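Diguanylate cyclase (Vibrio cholerae serotype O1, PDB 6EIB) makes the second messenger cyclic di-GMP from two molecules of GTP through its magnesium-dependent GGDEF domain, and is involved in biofilm formation. Local coordinates at residues W14-K25 / L126-Y137. Residues are numbered along the deposited sequence; the frame is centred on the assembly and turned at random.
Sequences WADFRAAFARAK and LHHGDHDIADIY. With EDO (1,2-ethanediol), chain O.
Ile133 drives its branched side chain into helix 14-25 as a knob among Trp14, Phe17, Arg18 and Phe21. Its CG2 lies over one face of the Phe17 ring in a CH-pi contact, 3.8 Å from the centroid, and also touches Phe21 CB. With chi1 at 54°, CG1 stands between the backbone N and the carbonyl carbon and so lies over the centre of one face of the Arg18 guanidinium, and CD1 reaches Trp14 CE3 at 3.7 Å. The same guanidinium grips Asp132 end-on in a salt bridge. Arg18 NH1 gives the straighter bond to Asp132 OD2 (2.7 Å), arriving from above the carboxylate plane, while NH2 meets the syn lone pair of OD1; the two planes stand 59° apart. The anti lone pair of OD1 is taken by Ala134 N, the N-cap bond of helix 133-148, and Asp132 N in turn donates to Asp135 OD2, completing a capping box. One carboxylate therefore both caps helix 133-148 and bonds to helix 14-25.

Phe21, its CG anti to the backbone N, dips into the loop ahead of the cap. There CE2 comes within 3.2 Å of Asp132 O and packs on Leu126 CD1, and Ile136 CD1 sits at the ring edge. Farther along, Lys25 bends at its last two torsions to bring NZ 2.7 Å from Asp130 O. Asp130 OD2 receives His127 N across a type I turn and also pairs with Arg139. Beneath, Phe17 and Ile136 rest on strand 31-38, so segments 14-25 and 133-137, whose axes cross at 102°, lie over one face of the central mixed sheet, as befits the alpha/beta GGDEF domain of diguanylate cyclases.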
loop_
_atom_site.group_PDB
_atom_site.type_symbol
_atom_site.label_atom_id
_atom_site.label_comp_id
_atom_site.label_asym_id
_atom_site.label_seq_id
_atom_site.Cartn_x
_atom_site.Cartn_y
_atom_site.Cartn_z
ATOM N N TRP A 14 -12.532 -3.059 -0.061
ATOM C CA TRP A 14 -12.677 -4.498 -0.175
ATOM C C TRP A 14 -13.666 -4.856 -1.276
ATOM O O TRP A 14 -13.445 -5.798 -2.037
ATOM C CB TRP A 14 -13.115 -5.123 1.139
ATOM C CG TRP A 14 -12.116 -5.039 2.275
ATOM C CD1 TRP A 14 -12.354 -4.516 3.524
ATOM C CD2 TRP A 14 -10.751 -5.504 2.287
ATOM N NE1 TRP A 14 -11.226 -4.630 4.309
ATOM C CE2 TRP A 14 -10.235 -5.247 3.588
ATOM C CE3 TRP A 14 -9.921 -6.127 1.345
ATOM C CZ2 TRP A 14 -8.935 -5.571 3.954
ATOM C CZ3 TRP A 14 -8.602 -6.451 1.726
ATOM C CH2 TRP A 14 -8.137 -6.183 3.019
ATOM N N ALA A 15 -14.761 -4.118 -1.350
ATOM C CA ALA A 15 -15.764 -4.364 -2.403
ATOM C C ALA A 15 -15.194 -4.077 -3.789
ATOM O O ALA A 15 -15.431 -4.842 -4.711
ATOM C CB ALA A 15 -17.030 -3.528 -2.169
ATOM N N ASP A 16 -14.465 -2.970 -3.957
ATOM C CA ASP A 16 -13.856 -2.686 -5.257
ATOM C C ASP A 16 -12.831 -3.772 -5.605
ATOM O O ASP A 16 -12.740 -4.229 -6.753
ATOM C CB ASP A 16 -13.197 -1.294 -5.266
ATOM C CG ASP A 16 -14.219 -0.159 -5.352
ATOM O OD1 ASP A 16 -15.339 -0.419 -5.828
ATOM O OD2 ASP A 16 -13.906 0.978 -4.945
ATOM N N PHE A 17 -12.077 -4.203 -4.608
ATOM C CA PHE A 17 -11.068 -5.240 -4.803
ATOM C C PHE A 17 -11.729 -6.560 -5.256
ATOM O O PHE A 17 -11.246 -7.222 -6.183
ATOM C CB PHE A 17 -10.292 -5.441 -3.489
ATOM C CG PHE A 17 -9.018 -6.212 -3.634
ATOM C CD1 PHE A 17 -8.579 -6.646 -4.871
ATOM C CD2 PHE A 17 -8.247 -6.495 -2.500
ATOM C CE1 PHE A 17 -7.392 -7.373 -4.991
ATOM C CE2 PHE A 17 -7.057 -7.208 -2.591
ATOM C CZ PHE A 17 -6.628 -7.661 -3.818
ATOM N N ARG A 18 -12.812 -6.959 -4.595
ATOM C CA ARG A 18 -13.543 -8.167 -5.015
ATOM C C ARG A 18 -14.118 -8.051 -6.443
ATOM O O ARG A 18 -14.148 -9.035 -7.183
ATOM C CB ARG A 18 -14.679 -8.503 -4.048
ATOM C CG ARG A 18 -14.164 -9.069 -2.709
ATOM C CD ARG A 18 -15.254 -9.699 -1.806
ATOM N NE ARG A 18 -14.552 -10.281 -0.652
ATOM C CZ ARG A 18 -13.943 -11.461 -0.672
ATOM N NH1 ARG A 18 -13.991 -12.214 -1.770
ATOM N NH2 ARG A 18 -13.282 -11.888 0.410
ATOM N N ALA A 19 -14.627 -6.886 -6.807
ATOM C CA ALA A 19 -15.181 -6.754 -8.168
ATOM C C ALA A 19 -14.033 -6.804 -9.180
ATOM O O ALA A 19 -14.159 -7.391 -10.265
ATOM C CB ALA A 19 -15.979 -5.491 -8.290
ATOM N N ALA A 20 -12.914 -6.182 -8.816
ATOM C CA ALA A 20 -11.699 -6.187 -9.647
ATOM C C ALA A 20 -11.123 -7.582 -9.863
ATOM O O ALA A 20 -10.680 -7.911 -10.960
ATOM C CB ALA A 20 -10.619 -5.281 -9.012
ATOM N N PHE A 21 -11.156 -8.413 -8.822
ATOM C CA PHE A 21 -10.697 -9.790 -8.913
ATOM C C PHE A 21 -11.492 -10.549 -9.975
ATOM O O PHE A 21 -10.918 -11.234 -10.852
ATOM C CB PHE A 21 -10.859 -10.435 -7.518
ATOM C CG PHE A 21 -10.355 -11.855 -7.401
ATOM C CD1 PHE A 21 -11.135 -12.922 -7.841
ATOM C CD2 PHE A 21 -9.142 -12.127 -6.777
ATOM C CE1 PHE A 21 -10.703 -14.225 -7.731
ATOM C CE2 PHE A 21 -8.707 -13.429 -6.641
ATOM C CZ PHE A 21 -9.497 -14.490 -7.123
ATOM N N ALA A 22 -12.813 -10.447 -9.901
ATOM C CA ALA A 22 -13.679 -11.172 -10.839
ATOM C C ALA A 22 -13.533 -10.651 -12.260
ATOM O O ALA A 22 -13.569 -11.405 -13.238
ATOM C CB ALA A 22 -15.118 -11.075 -10.387
ATOM N N ARG A 23 -13.461 -9.332 -12.367
ATOM C CA ARG A 23 -13.259 -8.647 -13.655
ATOM C C ARG A 23 -11.895 -9.116 -14.250
ATOM O O ARG A 23 -11.787 -9.484 -15.424
ATOM C CB ARG A 23 -13.346 -7.126 -13.412
ATOM C CG ARG A 23 -13.591 -6.216 -14.581
ATOM C CD ARG A 23 -14.296 -4.930 -14.107
ATOM N NE ARG A 23 -13.528 -4.236 -13.069
ATOM C CZ ARG A 23 -14.030 -3.780 -11.921
ATOM N NH1 ARG A 23 -15.322 -3.922 -11.649
ATOM N NH2 ARG A 23 -13.235 -3.168 -11.048
ATOM N N ALA A 24 -10.865 -9.163 -13.406
ATOM C CA ALA A 24 -9.528 -9.575 -13.824
ATOM C C ALA A 24 -9.461 -10.983 -14.387
ATOM O O ALA A 24 -8.794 -11.216 -15.402
ATOM C CB ALA A 24 -8.556 -9.468 -12.621
ATOM N N LYS A 25 -10.129 -11.924 -13.727
ATOM C CA LYS A 25 -10.211 -13.298 -14.232
ATOM C C LYS A 25 -11.052 -13.365 -15.518
ATOM O O LYS A 25 -10.672 -14.041 -16.481
ATOM C CB LYS A 25 -10.818 -14.230 -13.177
ATOM C CG LYS A 25 -9.833 -14.718 -12.097
ATOM C CD LYS A 25 -10.572 -15.520 -11.021
ATOM C CE LYS A 25 -9.970 -16.919 -10.773
ATOM N NZ LYS A 25 -8.551 -16.829 -10.393
ATOM N N LEU A 126 -2.647 -11.130 -8.795
ATOM C CA LEU A 126 -3.516 -12.289 -9.025
ATOM C C LEU A 126 -2.715 -13.436 -9.649
ATOM O O LEU A 126 -1.951 -13.210 -10.593
ATOM C CB LEU A 126 -4.673 -11.903 -9.959
ATOM C CG LEU A 126 -5.644 -12.973 -10.474
ATOM C CD1 LEU A 126 -6.514 -13.462 -9.377
ATOM C CD2 LEU A 126 -6.466 -12.443 -11.660
ATOM N N HIS A 127 -2.847 -14.645 -9.088
ATOM C CA HIS A 127 -2.262 -15.864 -9.668
ATOM C C HIS A 127 -3.410 -16.781 -10.170
ATOM O O HIS A 127 -4.550 -16.670 -9.708
ATOM C CB HIS A 127 -1.389 -16.637 -8.658
ATOM C CG HIS A 127 -0.131 -15.926 -8.253
ATOM N ND1 HIS A 127 0.815 -16.512 -7.436
ATOM C CD2 HIS A 127 0.331 -14.681 -8.530
ATOM C CE1 HIS A 127 1.818 -15.671 -7.255
ATOM N NE2 HIS A 127 1.547 -14.549 -7.896
ATOM N N HIS A 128 -3.120 -17.706 -11.072
ATOM C CA HIS A 128 -4.189 -18.570 -11.600
ATOM C C HIS A 128 -4.987 -19.407 -10.576
ATOM O O HIS A 128 -6.207 -19.525 -10.686
ATOM C CB HIS A 128 -3.592 -19.457 -12.688
ATOM C CG HIS A 128 -3.230 -18.686 -13.917
ATOM N ND1 HIS A 128 -4.170 -17.992 -14.655
ATOM C CD2 HIS A 128 -2.030 -18.410 -14.486
ATOM C CE1 HIS A 128 -3.568 -17.362 -15.649
ATOM N NE2 HIS A 128 -2.267 -17.604 -15.573
ATOM N N GLY A 129 -4.341 -19.950 -9.568
ATOM C CA GLY A 129 -5.081 -20.761 -8.606
ATOM C C GLY A 129 -5.917 -19.977 -7.607
ATOM O O GLY A 129 -6.573 -20.582 -6.758
ATOM N N ASP A 130 -5.871 -18.641 -7.668
ATOM C CA ASP A 130 -6.606 -17.799 -6.721
ATOM C C ASP A 130 -8.128 -17.908 -6.816
ATOM O O ASP A 130 -8.683 -17.918 -7.914
ATOM C CB ASP A 130 -6.244 -16.319 -6.923
ATOM C CG ASP A 130 -4.816 -15.991 -6.550
ATOM O OD1 ASP A 130 -4.143 -16.839 -5.907
ATOM O OD2 ASP A 130 -4.350 -14.859 -6.882
ATOM N N HIS A 131 -8.809 -17.905 -5.665
ATOM C CA HIS A 131 -10.272 -17.911 -5.693
ATOM C C HIS A 131 -10.857 -16.802 -4.854
ATOM O O HIS A 131 -12.066 -16.619 -4.837
ATOM C CB HIS A 131 -10.827 -19.272 -5.262
ATOM C CG HIS A 131 -10.266 -20.395 -6.070
ATOM N ND1 HIS A 131 -9.471 -21.384 -5.529
ATOM C CD2 HIS A 131 -10.336 -20.644 -7.396
ATOM C CE1 HIS A 131 -9.099 -22.211 -6.492
ATOM N NE2 HIS A 131 -9.604 -21.779 -7.635
ATOM N N ASP A 132 -10.011 -16.061 -4.153
ATOM C CA ASP A 132 -10.539 -14.985 -3.334
ATOM C C ASP A 132 -9.536 -13.862 -3.284
ATOM O O ASP A 132 -8.360 -14.119 -3.539
ATOM C CB ASP A 132 -10.872 -15.501 -1.930
ATOM C CG ASP A 132 -11.743 -14.531 -1.162
ATOM O OD1 ASP A 132 -11.192 -13.612 -0.510
ATOM O OD2 ASP A 132 -12.986 -14.653 -1.238
ATOM N N ILE A 133 -9.972 -12.633 -2.994
ATOM C CA ILE A 133 -8.977 -11.558 -2.842
ATOM C C ILE A 133 -8.053 -11.924 -1.682
ATOM O O ILE A 133 -6.909 -11.492 -1.647
ATOM C CB ILE A 133 -9.629 -10.181 -2.600
ATOM C CG1 ILE A 133 -10.591 -10.257 -1.409
ATOM C CG2 ILE A 133 -10.376 -9.682 -3.908
ATOM C CD1 ILE A 133 -11.000 -8.902 -0.898
ATOM N N ALA A 134 -8.524 -12.750 -0.740
ATOM C CA ALA A 134 -7.671 -13.116 0.405
ATOM C C ALA A 134 -6.429 -13.889 -0.057
ATOM O O ALA A 134 -5.380 -13.837 0.593
ATOM C CB ALA A 134 -8.483 -13.951 1.461
ATOM N N ASP A 135 -6.511 -14.604 -1.174
ATOM C CA ASP A 135 -5.311 -15.296 -1.694
ATOM C C ASP A 135 -4.228 -14.293 -2.099
ATOM O O ASP A 135 -3.026 -14.598 -2.022
ATOM C CB ASP A 135 -5.621 -16.164 -2.908
ATOM C CG ASP A 135 -6.424 -17.427 -2.549
ATOM O OD1 ASP A 135 -6.063 -18.072 -1.537
ATOM O OD2 ASP A 135 -7.398 -17.732 -3.286
ATOM N N ILE A 136 -4.653 -13.151 -2.633
ATOM C CA ILE A 136 -3.701 -12.107 -3.066
ATOM C C ILE A 136 -3.157 -11.347 -1.848
ATOM O O ILE A 136 -1.944 -11.180 -1.709
ATOM C CB ILE A 136 -4.351 -11.114 -4.046
ATOM C CG1 ILE A 136 -4.880 -11.858 -5.277
ATOM C CG2 ILE A 136 -3.328 -10.043 -4.533
ATOM C CD1 ILE A 136 -5.551 -10.925 -6.368
ATOM N N TYR A 137 -4.065 -10.897 -0.984
ATOM C CA TYR A 137 -3.685 -10.164 0.220
ATOM C C TYR A 137 -2.701 -10.958 1.080
ATOM O O TYR A 137 -1.743 -10.391 1.636
ATOM C CB TYR A 137 -4.930 -9.829 1.082
ATOM C CG TYR A 137 -4.499 -9.142 2.376
ATOM C CD1 TYR A 137 -4.093 -7.811 2.363
ATOM C CD2 TYR A 137 -4.376 -9.848 3.572
ATOM C CE1 TYR A 137 -3.636 -7.166 3.525
ATOM C CE2 TYR A 137 -3.900 -9.211 4.745
ATOM C CZ TYR A 137 -3.545 -7.863 4.706
ATOM O OH TYR A 137 -3.073 -7.180 5.839
HETATM C C1 EDO O . -6.496 -20.169 -14.847
HETATM O O1 EDO O . -5.355 -21.021 -15.017
HETATM C C2 EDO O . -6.984 -20.298 -13.413
HETATM O O2 EDO O . -7.730 -19.143 -13.030
#